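Local coordinates for protein ABC transporter (Thermotoga maritima, PDB 1JI0) that binds ATP as the nucleotide-binding subunit of an ABC transporter and probably hydrolyses it to drive uptake of branched-chain amino acids, at residues A51-Q59 and I70-I78; M81-R90 and P158-G169. All blocks are in the same frame, centred on the assembly; numbering follows the deposited sequence.

How the contacts relate
Following the chain from its N terminus, helix 45-52 ends at the start of contact 1, where 51-59 meets 70-78 and closes a short loop that holds strands 60-65 and 68-69. Helix 75-80 then leads straight into strand 83-86, the first partner of contact 2, which finds 158-169 only after a long excursion, about half of it helix and without a strand. The two contacts therefore run in series, neither nested nor crossed. Their centres lie about 15 Å apart, yet they touch: I70 packs on M81 and I83, and I52 reaches M162. Contact 1 ties the end of helix 45-52 to the start of helix 75-80 beside the antiparallel sheet; contact 2 pairs two strands of the mixed sheet.

Contact 1 of 2, residues A51-Q59 and I70-I78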
loop_
_atom_site.group_PDB
_atom_site.type_symbol
_atom_site.label_atom_id
_atom_site.label_comp_id
_atom_site.label_asym_id
_atom_site.label_seq_id
_atom_site.Cartn_x
_atom_site.Cartn_y
_atom_site.Cartn_z
ATOM N N ALA A 51 -9.763 -3.731 -6.547
ATOM C CA ALA A 51 -10.924 -2.990 -7.014
ATOM C C ALA A 51 -10.517 -1.531 -7.203
ATOM O O ALA A 51 -10.749 -0.941 -8.261
ATOM C CB ALA A 51 -12.056 -3.105 -6.009
ATOM N N ILE A 52 -9.886 -0.958 -6.183
ATOM C CA ILE A 52 -9.446 0.431 -6.247
ATOM C C ILE A 52 -8.560 0.670 -7.465
ATOM O O ILE A 52 -8.688 1.695 -8.141
ATOM C CB ILE A 52 -8.666 0.836 -4.966
ATOM C CG1 ILE A 52 -9.614 0.860 -3.760
ATOM C CG2 ILE A 52 -8.024 2.200 -5.159
ATOM C CD1 ILE A 52 -8.903 0.962 -2.409
ATOM N N ALA A 53 -7.667 -0.279 -7.746
ATOM C CA ALA A 53 -6.746 -0.172 -8.882
ATOM C C ALA A 53 -7.409 -0.567 -10.205
ATOM O O ALA A 53 -6.785 -0.501 -11.266
ATOM C CB ALA A 53 -5.517 -1.044 -8.641
ATOM N N GLY A 54 -8.667 -0.987 -10.130
ATOM C CA GLY A 54 -9.394 -1.387 -11.325
ATOM C C GLY A 54 -8.953 -2.720 -11.908
ATOM O O GLY A 54 -9.032 -2.925 -13.122
ATOM N N LEU A 55 -8.494 -3.628 -11.054
ATOM C CA LEU A 55 -8.041 -4.940 -11.503
ATOM C C LEU A 55 -9.162 -5.961 -11.378
ATOM O O LEU A 55 -9.090 -7.052 -11.935
ATOM C CB LEU A 55 -6.827 -5.384 -10.688
ATOM C CG LEU A 55 -5.643 -4.417 -10.745
ATOM C CD1 LEU A 55 -4.493 -4.950 -9.908
ATOM C CD2 LEU A 55 -5.217 -4.230 -12.182
ATOM N N VAL A 56 -10.195 -5.606 -10.628
ATOM C CA VAL A 56 -11.350 -6.472 -10.458
ATOM C C VAL A 56 -12.537 -5.521 -10.527
ATOM O O VAL A 56 -12.409 -4.352 -10.169
ATOM C CB VAL A 56 -11.311 -7.226 -9.106
ATOM C CG1 VAL A 56 -11.317 -6.248 -7.949
ATOM C CG2 VAL A 56 -12.494 -8.162 -9.007
ATOM N N ARG A 57 -13.681 -6.002 -10.996
ATOM C CA ARG A 57 -14.848 -5.141 -11.136
ATOM C C ARG A 57 -15.633 -4.844 -9.865
ATOM O O ARG A 57 -15.810 -5.706 -9.003
ATOM C CB ARG A 57 -15.811 -5.723 -12.176
ATOM C CG ARG A 57 -17.007 -4.826 -12.460
ATOM C CD ARG A 57 -18.036 -5.519 -13.336
ATOM N NE ARG A 57 -19.252 -4.723 -13.470
ATOM C CZ ARG A 57 -19.313 -3.549 -14.087
ATOM N NH1 ARG A 57 -20.466 -2.897 -14.153
ATOM N NH2 ARG A 57 -18.225 -3.030 -14.645
ATOM N N ALA A 58 -16.112 -3.608 -9.770
ATOM C CA ALA A 58 -16.917 -3.177 -8.639
ATOM C C ALA A 58 -18.362 -3.188 -9.128
ATOM O O ALA A 58 -18.763 -2.327 -9.906
ATOM C CB ALA A 58 -16.513 -1.771 -8.211
ATOM N N GLN A 59 -19.131 -4.171 -8.673
ATOM C CA GLN A 59 -20.528 -4.323 -9.075
ATOM C C GLN A 59 -21.434 -3.255 -8.466
ATOM O O GLN A 59 -22.497 -2.948 -9.005
ATOM C CB GLN A 59 -21.045 -5.703 -8.655
ATOM C CG GLN A 59 -20.042 -6.841 -8.827
ATOM C CD GLN A 59 -19.778 -7.191 -10.277
ATOM O OE1 GLN A 59 -19.177 -8.229 -10.578
ATOM N NE2 GLN A 59 -20.223 -6.326 -11.187
ATOM N N ILE A 70 -13.655 7.241 -9.967
ATOM C CA ILE A 70 -12.804 6.466 -10.863
ATOM C C ILE A 70 -13.244 5.011 -10.839
ATOM O O ILE A 70 -12.496 4.123 -11.237
ATOM C CB ILE A 70 -11.310 6.521 -10.446
ATOM C CG1 ILE A 70 -11.162 6.075 -8.986
ATOM C CG2 ILE A 70 -10.756 7.920 -10.650
ATOM C CD1 ILE A 70 -9.737 5.784 -8.589
ATOM N N THR A 71 -14.454 4.780 -10.345
ATOM C CA THR A 71 -15.016 3.446 -10.250
ATOM C C THR A 71 -14.992 2.727 -11.591
ATOM O O THR A 71 -15.580 3.190 -12.570
ATOM C CB THR A 71 -16.465 3.494 -9.766
ATOM O OG1 THR A 71 -16.546 4.312 -8.597
ATOM C CG2 THR A 71 -16.961 2.101 -9.430
ATOM N N ASN A 72 -14.296 1.596 -11.621
ATOM C CA ASN A 72 -14.181 0.766 -12.815
ATOM C C ASN A 72 -13.427 1.364 -13.998
ATOM O O ASN A 72 -13.577 0.906 -15.130
ATOM C CB ASN A 72 -15.571 0.297 -13.256
ATOM C CG ASN A 72 -16.174 -0.687 -12.283
ATOM O OD1 ASN A 72 -15.508 -1.638 -11.866
ATOM N ND2 ASN A 72 -17.433 -0.473 -11.910
ATOM N N LYS A 73 -12.605 2.378 -13.749
ATOM C CA LYS A 73 -11.824 2.957 -14.830
ATOM C C LYS A 73 -10.708 1.979 -15.158
ATOM O O LYS A 73 -10.402 1.093 -14.360
ATOM C CB LYS A 73 -11.217 4.299 -14.419
ATOM C CG LYS A 73 -12.185 5.475 -14.457
ATOM C CD LYS A 73 -11.438 6.792 -14.290
ATOM C CE LYS A 73 -12.381 7.982 -14.419
ATOM N NZ LYS A 73 -13.085 8.013 -15.736
ATOM N N PRO A 74 -10.079 2.127 -16.334
ATOM C CA PRO A 74 -8.988 1.237 -16.740
ATOM C C PRO A 74 -7.813 1.292 -15.763
ATOM O O PRO A 74 -7.360 2.374 -15.376
ATOM C CB PRO A 74 -8.606 1.770 -18.121
ATOM C CG PRO A 74 -9.889 2.372 -18.623
ATOM C CD PRO A 74 -10.393 3.088 -17.404
ATOM N N ALA A 75 -7.310 0.123 -15.380
ATOM C CA ALA A 75 -6.191 0.048 -14.452
ATOM C C ALA A 75 -5.030 0.926 -14.899
ATOM O O ALA A 75 -4.379 1.573 -14.078
ATOM C CB ALA A 75 -5.724 -1.402 -14.312
ATOM N N HIS A 76 -4.781 0.962 -16.204
ATOM C CA HIS A 76 -3.676 1.754 -16.724
ATOM C C HIS A 76 -3.918 3.254 -16.556
ATOM O O HIS A 76 -2.973 4.031 -16.384
ATOM C CB HIS A 76 -3.389 1.356 -18.192
ATOM C CG HIS A 76 -4.289 1.991 -19.210
ATOM N ND1 HIS A 76 -4.077 3.265 -19.695
ATOM C CD2 HIS A 76 -5.362 1.506 -19.880
ATOM C CE1 HIS A 76 -4.982 3.538 -20.623
ATOM N NE2 HIS A 76 -5.774 2.487 -20.754
ATOM N N VAL A 77 -5.183 3.653 -16.567
ATOM C CA VAL A 77 -5.542 5.057 -16.389
ATOM C C VAL A 77 -5.347 5.426 -14.920
ATOM O O VAL A 77 -4.688 6.414 -14.597
ATOM C CB VAL A 77 -7.023 5.314 -16.760
ATOM C CG1 VAL A 77 -7.387 6.768 -16.485
ATOM C CG2 VAL A 77 -7.260 4.969 -18.223
ATOM N N ILE A 78 -5.933 4.617 -14.041
ATOM C CA ILE A 78 -5.843 4.832 -12.602
ATOM C C ILE A 78 -4.390 4.941 -12.155
ATOM O O ILE A 78 -4.073 5.702 -11.245
ATOM C CB ILE A 78 -6.553 3.695 -11.844
ATOM C CG1 ILE A 78 -8.060 3.774 -12.114
ATOM C CG2 ILE A 78 -6.248 3.783 -10.347
ATOM C CD1 ILE A 78 -8.864 2.601 -11.579
HETATM O O HOH W 1 -12.923 0.730 -9.602
HETATM O O HOH W 2 -11.135 2.475 -9.273
HETATM O O HOH W 3 -4.547 0.539 -11.544
HETATM O O HOH W 4 -11.200 -1.498 -14.558
HETATM O O HOH W 5 -12.818 -1.717 -10.859
#
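The carboxamide of N72 lies against the backbone of A58 and is held at both ends. Its OD1 takes the A58 N-H in the carbonyl plane, on a lone pair, at 2.9 Å from A58 N, while N72 ND2 donates an N-H to A58 O at 3.0 Å. Both bonds are virtually straight, so the pair fixes the rotation of the amide. With CG beside the backbone N (chi1 -69°), the side chain of N72 leans across to this backbone. R57 crosses it at about a right angle. R57 CG lies 3.6 Å from N72 OD1, and from there the extended chain carries the guanidinium over the amide, the planes 10° apart, with N72 ND2 over one face. A leucine here, with neither the oxygen nor the N-H, would probably leave A58 N and A58 O without their mates across the contact and the R57 guanidinium without its flat neighbour.

N72 is part of a type II turn, I70 to K73, and faces the chain leaving the helix that follows the Walker A loop, the ATP-binding P-loop of this nucleotide-binding domain. That helix ends in a Schellman motif at G54, whose CA lies 4.7 Å from A75 CA; a CB there would clash with K73 O. Beside it, A75 CB meets L55 CD2 at 3.6 Å, and A75 CA makes a CA-H...O contact with A53 O at 3.3 Å. I78 CD1 rests 3.6 Å from I52 O, in the last helical turn. Waters link backbone atoms across the remaining seam: one joins A51 O to N72 N, another I52 O to I70 O, and a third A53 O to A75 O.

Contact 2 of 2, residues M81-R90 and P158-G169; sequences MGIALVPEGR and PKLLMMDEPSLG. With ATP (adenosine-5'-triphosphate), chain B.
P158 lays CB and CG on A84 CB, 3.7 Å from each. At K159 the extended side chain runs past M81 O, and a water joins that oxygen to K159 NZ. The amides of K159 and L160 both donate to G82 O, the K159 bond shorter and on a lone pair. L160 then lies side by side with I83, their CD1 and CG2 4.1 Å apart. L161 turns to the other face and brings CD1 to V86 CG2. M162, a selenomethionine, receives V86 N on its O and donates to A84 O, with its SE 4.1 Å from I83 CG2. Strands 83-86 and 160-164 thus run parallel as neighbours in the mixed sheet of the P-loop NTPase core, 83-86 at its edge. M163 sets CG near V86 CB.

D164 ends the strand at the ATP and E165 follows it, consistent with the Walker B motif. With CG anti to the backbone N (chi1 -166°), D164 lies against E88, its CG 3.4 Å from E88 CG, and its OD2 is hydrogen-bonded to T46 OG1. E165 OE2 comes within 3.2 Å of E88 OE2, two acceptors side by side near the gamma-phosphate. L168 O accepts from R90 NH2 at the guanidinium edge.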
loop_
_atom_site.group_PDB
_atom_site.type_symbol
_atom_site.label_atom_id
_atom_site.label_comp_id
_atom_site.label_asym_id
_atom_site.label_seq_id
_atom_site.Cartn_x
_atom_site.Cartn_y
_atom_site.Cartn_z
HETATM N N MSE A 81 -3.063 8.288 -13.128
HETATM C CA MSE A 81 -3.642 9.343 -12.308
HETATM C C MSE A 81 -2.851 9.589 -11.033
HETATM O O MSE A 81 -3.006 10.628 -10.393
HETATM C CB MSE A 81 -5.086 9.005 -11.964
HETATM C CG MSE A 81 -5.993 9.063 -13.174
HETATM SE SE MSE A 81 -7.809 8.729 -12.717
HETATM C CE MSE A 81 -8.358 10.558 -12.387
ATOM N N GLY A 82 -2.014 8.635 -10.651
ATOM C CA GLY A 82 -1.220 8.839 -9.454
ATOM C C GLY A 82 -1.361 7.798 -8.368
ATOM O O GLY A 82 -0.789 7.961 -7.287
ATOM N N ILE A 83 -2.117 6.737 -8.630
ATOM C CA ILE A 83 -2.278 5.674 -7.647
ATOM C C ILE A 83 -1.278 4.554 -7.918
ATOM O O ILE A 83 -1.400 3.833 -8.906
ATOM C CB ILE A 83 -3.705 5.079 -7.665
ATOM C CG1 ILE A 83 -4.708 6.121 -7.175
ATOM C CG2 ILE A 83 -3.771 3.837 -6.770
ATOM C CD1 ILE A 83 -6.117 5.595 -7.043
ATOM N N ALA A 84 -0.291 4.422 -7.035
ATOM C CA ALA A 84 0.735 3.392 -7.152
ATOM C C ALA A 84 0.413 2.206 -6.249
ATOM O O ALA A 84 0.002 2.386 -5.099
ATOM C CB ALA A 84 2.094 3.963 -6.780
ATOM N N LEU A 85 0.596 0.997 -6.770
ATOM C CA LEU A 85 0.334 -0.210 -6.000
ATOM C C LEU A 85 1.542 -1.136 -5.956
ATOM O O LEU A 85 2.102 -1.484 -6.993
ATOM C CB LEU A 85 -0.856 -0.969 -6.592
ATOM C CG LEU A 85 -1.079 -2.412 -6.121
ATOM C CD1 LEU A 85 -1.299 -2.452 -4.610
ATOM C CD2 LEU A 85 -2.276 -3.003 -6.843
ATOM N N VAL A 86 1.959 -1.503 -4.746
ATOM C CA VAL A 86 3.063 -2.441 -4.551
ATOM C C VAL A 86 2.333 -3.690 -4.065
ATOM O O VAL A 86 2.070 -3.848 -2.870
ATOM C CB VAL A 86 4.054 -1.970 -3.462
ATOM C CG1 VAL A 86 5.220 -2.945 -3.374
ATOM C CG2 VAL A 86 4.581 -0.579 -3.790
ATOM N N PRO A 87 1.986 -4.589 -4.999
ATOM C CA PRO A 87 1.270 -5.844 -4.747
ATOM C C PRO A 87 2.065 -6.855 -3.941
ATOM O O PRO A 87 3.238 -6.642 -3.652
ATOM C CB PRO A 87 0.982 -6.348 -6.152
ATOM C CG PRO A 87 2.251 -5.975 -6.862
ATOM C CD PRO A 87 2.491 -4.558 -6.388
ATOM N N GLU A 88 1.405 -7.951 -3.572
ATOM C CA GLU A 88 2.056 -9.023 -2.830
ATOM C C GLU A 88 2.965 -9.751 -3.810
ATOM O O GLU A 88 2.696 -9.778 -5.011
ATOM C CB GLU A 88 1.025 -10.014 -2.282
ATOM C CG GLU A 88 0.311 -9.564 -1.022
ATOM C CD GLU A 88 -0.667 -10.608 -0.502
ATOM O OE1 GLU A 88 -1.714 -10.831 -1.149
ATOM O OE2 GLU A 88 -0.382 -11.213 0.558
ATOM N N GLY A 89 4.043 -10.334 -3.299
ATOM C CA GLY A 89 4.952 -11.059 -4.163
ATOM C C GLY A 89 6.235 -10.331 -4.494
ATOM O O GLY A 89 6.997 -10.786 -5.344
ATOM N N ARG A 90 6.478 -9.206 -3.828
ATOM C CA ARG A 90 7.692 -8.424 -4.050
ATOM C C ARG A 90 8.060 -8.455 -5.531
ATOM O O ARG A 90 9.211 -8.708 -5.887
ATOM C CB ARG A 90 8.846 -9.012 -3.232
ATOM C CG ARG A 90 8.448 -9.482 -1.836
ATOM C CD ARG A 90 9.477 -10.451 -1.276
ATOM N NE ARG A 90 9.008 -11.123 -0.067
ATOM C CZ ARG A 90 9.591 -12.195 0.464
ATOM N NH1 ARG A 90 10.669 -12.718 -0.111
ATOM N NH2 ARG A 90 9.099 -12.752 1.564
ATOM N N PRO A 158 4.004 8.996 -6.223
ATOM C CA PRO A 158 2.593 8.620 -6.061
ATOM C C PRO A 158 1.745 9.638 -5.312
ATOM O O PRO A 158 2.215 10.280 -4.375
ATOM C CB PRO A 158 2.665 7.294 -5.293
ATOM C CG PRO A 158 4.094 6.833 -5.464
ATOM C CD PRO A 158 4.866 8.104 -5.432
ATOM N N LYS A 159 0.494 9.789 -5.732
ATOM C CA LYS A 159 -0.415 10.692 -5.043
ATOM C C LYS A 159 -1.053 9.847 -3.946
ATOM O O LYS A 159 -1.576 10.364 -2.957
ATOM C CB LYS A 159 -1.480 11.229 -6.003
ATOM C CG LYS A 159 -0.943 12.264 -6.983
ATOM C CD LYS A 159 -2.047 12.857 -7.832
ATOM C CE LYS A 159 -1.497 13.918 -8.779
ATOM N NZ LYS A 159 -2.599 14.590 -9.532
ATOM N N LEU A 160 -0.996 8.534 -4.141
ATOM C CA LEU A 160 -1.525 7.568 -3.187
ATOM C C LEU A 160 -0.684 6.304 -3.315
ATOM O O LEU A 160 -0.645 5.680 -4.382
ATOM C CB LEU A 160 -2.983 7.242 -3.505
ATOM C CG LEU A 160 -3.888 6.611 -2.434
ATOM C CD1 LEU A 160 -4.568 5.406 -3.027
ATOM C CD2 LEU A 160 -3.111 6.225 -1.180
ATOM N N LEU A 161 0.003 5.930 -2.241
ATOM C CA LEU A 161 0.827 4.720 -2.269
ATOM C C LEU A 161 0.086 3.593 -1.558
ATOM O O LEU A 161 -0.196 3.686 -0.355
ATOM C CB LEU A 161 2.177 4.974 -1.591
ATOM C CG LEU A 161 3.141 3.790 -1.409
ATOM C CD1 LEU A 161 3.536 3.219 -2.765
ATOM C CD2 LEU A 161 4.392 4.252 -0.655
HETATM N N MSE A 162 -0.249 2.541 -2.303
HETATM C CA MSE A 162 -0.948 1.390 -1.741
HETATM C C MSE A 162 0.049 0.241 -1.648
HETATM O O MSE A 162 0.859 0.042 -2.557
HETATM C CB MSE A 162 -2.134 0.991 -2.623
HETATM C CG MSE A 162 -3.129 2.131 -2.863
HETATM SE SE MSE A 162 -4.826 1.571 -3.570
HETATM C CE MSE A 162 -5.757 1.279 -1.929
HETATM N N MSE A 163 -0.003 -0.505 -0.548
HETATM C CA MSE A 163 0.921 -1.612 -0.334
HETATM C C MSE A 163 0.173 -2.819 0.221
HETATM O O MSE A 163 -0.564 -2.706 1.203
HETATM C CB MSE A 163 2.022 -1.183 0.638
HETATM C CG MSE A 163 2.746 0.098 0.249
HETATM SE SE MSE A 163 4.126 0.603 1.547
HETATM C CE MSE A 163 3.507 2.357 1.995
ATOM N N ASP A 164 0.360 -3.970 -0.414
ATOM C CA ASP A 164 -0.312 -5.191 0.010
ATOM C C ASP A 164 0.679 -6.094 0.728
ATOM O O ASP A 164 1.592 -6.656 0.112
ATOM C CB ASP A 164 -0.915 -5.923 -1.202
ATOM C CG ASP A 164 -1.909 -7.006 -0.803
ATOM O OD1 ASP A 164 -2.092 -7.257 0.407
ATOM O OD2 ASP A 164 -2.518 -7.617 -1.700
ATOM N N GLU A 165 0.487 -6.212 2.041
ATOM C CA GLU A 165 1.321 -7.025 2.915
ATOM C C GLU A 165 2.809 -6.862 2.655
ATOM O O GLU A 165 3.495 -7.818 2.313
ATOM C CB GLU A 165 0.924 -8.492 2.790
ATOM C CG GLU A 165 -0.570 -8.684 2.889
ATOM C CD GLU A 165 -0.940 -9.875 3.717
ATOM O OE1 GLU A 165 -0.328 -10.049 4.792
ATOM O OE2 GLU A 165 -1.842 -10.634 3.306
ATOM N N PRO A 166 3.328 -5.642 2.843
ATOM C CA PRO A 166 4.739 -5.291 2.644
ATOM C C PRO A 166 5.707 -6.107 3.510
ATOM O O PRO A 166 6.876 -6.269 3.153
ATOM C CB PRO A 166 4.794 -3.810 3.023
ATOM C CG PRO A 166 3.378 -3.343 2.872
ATOM C CD PRO A 166 2.571 -4.493 3.366
ATOM N N SER A 167 5.228 -6.617 4.643
ATOM C CA SER A 167 6.097 -7.373 5.541
ATOM C C SER A 167 5.901 -8.880 5.517
ATOM O O SER A 167 6.537 -9.599 6.294
ATOM C CB SER A 167 5.906 -6.886 6.979
ATOM O OG SER A 167 4.646 -7.307 7.461
ATOM N N LEU A 168 5.037 -9.365 4.635
ATOM C CA LEU A 168 4.763 -10.799 4.547
ATOM C C LEU A 168 6.017 -11.646 4.379
ATOM O O LEU A 168 6.830 -11.385 3.494
ATOM C CB LEU A 168 3.806 -11.091 3.383
ATOM C CG LEU A 168 3.350 -12.546 3.218
ATOM C CD1 LEU A 168 2.686 -13.036 4.500
ATOM C CD2 LEU A 168 2.379 -12.648 2.048
ATOM N N GLY A 169 6.155 -12.655 5.238
ATOM C CA GLY A 169 7.285 -13.570 5.181
ATOM C C GLY A 169 8.675 -13.042 5.485
ATOM O O GLY A 169 9.661 -13.758 5.293
HETATM P PG ATP B . -4.052 -11.517 0.460
HETATM O O1G ATP B . -3.045 -12.463 0.976
HETATM O O2G ATP B . -3.858 -10.112 0.878
HETATM O O3G ATP B . -4.386 -11.746 -0.992
HETATM P PB ATP B . -6.826 -11.153 1.371
HETATM O O1B ATP B . -7.425 -11.401 2.721
HETATM O O2B ATP B . -6.645 -9.779 0.937
HETATM O O3B ATP B . -5.382 -11.908 1.293
HETATM P PA ATP B . -8.426 -11.779 -1.011
HETATM O O1A ATP B . -7.452 -11.526 -2.083
HETATM O O2A ATP B . -9.580 -10.850 -0.886
HETATM O O3A ATP B . -7.657 -11.994 0.375
HETATM O "O5'" ATP B . -8.954 -13.239 -1.189
HETATM C "C5'" ATP B . -9.894 -13.803 -0.270
HETATM C "C4'" ATP B . -11.253 -13.915 -0.860
HETATM O "O4'" ATP B . -11.172 -14.887 -1.943
HETATM C "C3'" ATP B . -12.255 -14.491 0.108
HETATM O "O3'" ATP B . -13.451 -13.687 0.098
HETATM C "C2'" ATP B . -12.475 -15.891 -0.390
HETATM O "O2'" ATP B . -13.769 -16.414 -0.112
HETATM C "C1'" ATP B . -12.348 -15.696 -1.910
HETATM N N9 ATP B . -12.123 -16.940 -2.740
HETATM C C8 ATP B . -11.316 -17.084 -3.851
HETATM N N7 ATP B . -11.310 -18.271 -4.389
HETATM C C5 ATP B . -12.184 -18.980 -3.578
HETATM C C6 ATP B . -12.638 -20.335 -3.605
HETATM N N6 ATP B . -12.216 -21.173 -4.536
HETATM N N1 ATP B . -13.517 -20.757 -2.654
HETATM C C2 ATP B . -13.936 -19.895 -1.717
HETATM N N3 ATP B . -13.591 -18.596 -1.576
HETATM C C4 ATP B . -12.691 -18.192 -2.562
HETATM O O HOH W 6 -4.067 12.873 -10.790
HETATM O O HOH W 7 3.690 -4.859 -0.752
HETATM O O HOH W 8 -1.474 -7.076 -4.025
HETATM O O HOH W 9 7.390 -9.156 1.706
#